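Local coordinates for surface presentation of antigens protein spaS (Salmonella typhimurium, PDB 3C01) that serves a type III secretion pathway that presents at the cell surface the determinants Salmonella needs to enter mammalian cells, at residues K55-R58 with V63-E66. Numbering follows the deposited sequence.
Sequences KTHR and VSLE
The imidazole of H57 takes the backbone N-H of S64, bridging the loop that joins helix 47-56 to helix 65-84 and tying the end of one helix to the start of the next in this C-terminal cytoplasmic domain of the FlhB/YscU/SpaS export-protein family. H57 is the first residue to leave helical geometry, and its CB already points at the returning chain. With chi1 at -68°, CG lies opposite the carbonyl carbon and next to the backbone N, and the ring reaches across to V63 and S64. V63 CA lies oblique to the ring, 3.4 Å from H57 NE2 and 3.8 Å from H57 CD2. On the other flank of the ring, H57 ND1 donates to T56 OG1 at 2.7 Å, with the hydroxyl close to the ring plane. T56 OG1, which accepts from ND1, has S52 O and E67 OE1 as further partners, one from each helix, between which its one proton must be shared. S64 OG lies beside the far end of the ring, near H57 CE1. At that end, H57 NE2 accepts from S64 N at 2.9 Å, again nearly in plane and fairly straight, with an N-H...N angle of 162°. Because ND1 donates while NE2 accepts, the ring is most simply read as neutral, and bonds on its two nitrogens fix its rotation. The ring is buried, and I20 of strand 19-25 packs against it; V63, whose CB points away from H57, touches the same isoleucine and I68 and V71 of helix 65-84.

E66 and T56 come at each other from opposite directions. E66 CG is anti to the backbone N (chi1 -168°) and the chain beyond stays extended, which carries the carboxylate to the methyl of T56: E66 OE1 is nearest T56 CG2, a non-bonded contact, and 3.5 Å from T56 CB.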
loop_
_atom_site.group_PDB
_atom_site.type_symbol
_atom_site.label_atom_id
_atom_site.label_comp_id
_atom_site.label_asym_id
_atom_site.label_seq_id
_atom_site.Cartn_x
_atom_site.Cartn_y
_atom_site.Cartn_z
ATOM N N LYS B 55 -6.288 11.534 -2.546
ATOM C CA LYS B 55 -7.274 12.481 -3.035
ATOM C C LYS B 55 -8.347 11.777 -3.835
ATOM O O LYS B 55 -9.501 12.030 -3.651
ATOM C CB LYS B 55 -6.585 13.554 -3.876
ATOM C CG LYS B 55 -7.409 14.797 -4.088
ATOM C CD LYS B 55 -7.332 15.342 -5.540
ATOM C CE LYS B 55 -5.894 15.433 -6.093
ATOM N NZ LYS B 55 -5.835 16.417 -7.261
ATOM N N THR B 56 -7.957 10.834 -4.675
ATOM C CA THR B 56 -8.887 10.200 -5.631
ATOM C C THR B 56 -9.650 8.997 -5.055
ATOM O O THR B 56 -10.808 8.830 -5.357
ATOM C CB THR B 56 -8.130 9.763 -6.922
ATOM O OG1 THR B 56 -6.991 8.930 -6.577
ATOM C CG2 THR B 56 -7.626 10.995 -7.679
ATOM N N HIS B 57 -9.018 8.191 -4.205
ATOM C CA HIS B 57 -9.596 6.944 -3.726
ATOM C C HIS B 57 -10.002 6.978 -2.235
ATOM O O HIS B 57 -9.681 7.908 -1.525
ATOM C CB HIS B 57 -8.581 5.829 -3.918
ATOM C CG HIS B 57 -8.315 5.489 -5.341
ATOM N ND1 HIS B 57 -7.683 6.352 -6.207
ATOM C CD2 HIS B 57 -8.570 4.362 -6.049
ATOM C CE1 HIS B 57 -7.603 5.788 -7.402
ATOM N NE2 HIS B 57 -8.117 4.575 -7.328
ATOM N N ARG B 58 -10.699 5.933 -1.801
ATOM C CA ARG B 58 -11.088 5.687 -0.420
ATOM C C ARG B 58 -10.842 4.205 -0.082
ATOM O O ARG B 58 -10.687 3.338 -0.979
ATOM C CB ARG B 58 -12.604 5.958 -0.220
ATOM C CG ARG B 58 -13.044 7.432 -0.401
ATOM C CD ARG B 58 -12.131 8.340 0.416
ATOM N NE ARG B 58 -12.533 9.730 0.385
ATOM C CZ ARG B 58 -11.925 10.702 -0.307
ATOM N NH1 ARG B 58 -12.409 11.924 -0.228
ATOM N NH2 ARG B 58 -10.879 10.489 -1.085
ATOM N N VAL B 63 -8.421 0.325 -7.494
ATOM C CA VAL B 63 -7.632 1.355 -8.120
ATOM C C VAL B 63 -8.241 1.711 -9.491
ATOM O O VAL B 63 -8.408 0.853 -10.340
ATOM C CB VAL B 63 -6.158 0.874 -8.247
ATOM C CG1 VAL B 63 -5.275 1.890 -8.999
ATOM C CG2 VAL B 63 -5.595 0.582 -6.849
ATOM N N SER B 64 -8.579 2.980 -9.701
ATOM C CA SER B 64 -9.297 3.422 -10.889
ATOM C C SER B 64 -8.341 3.624 -12.057
ATOM O O SER B 64 -7.131 3.694 -11.873
ATOM C CB SER B 64 -9.969 4.743 -10.587
ATOM O OG SER B 64 -8.959 5.672 -10.235
ATOM N N LEU B 65 -8.906 3.756 -13.249
ATOM C CA LEU B 65 -8.126 3.801 -14.476
ATOM C C LEU B 65 -7.162 4.999 -14.514
ATOM O O LEU B 65 -6.122 4.955 -15.140
ATOM C CB LEU B 65 -9.056 3.808 -15.703
ATOM C CG LEU B 65 -9.804 2.498 -16.042
ATOM C CD1 LEU B 65 -10.266 1.745 -14.758
ATOM C CD2 LEU B 65 -11.001 2.787 -16.978
ATOM N N GLU B 66 -7.518 6.068 -13.837
ATOM C CA GLU B 66 -6.649 7.229 -13.669
ATOM C C GLU B 66 -5.266 6.825 -13.154
ATOM O O GLU B 66 -4.254 7.222 -13.706
ATOM C CB GLU B 66 -7.326 8.110 -12.632
ATOM C CG GLU B 66 -6.854 9.539 -12.402
ATOM C CD GLU B 66 -7.836 10.263 -11.414
ATOM O OE1 GLU B 66 -8.280 9.599 -10.416
ATOM O OE2 GLU B 66 -8.184 11.459 -11.645
#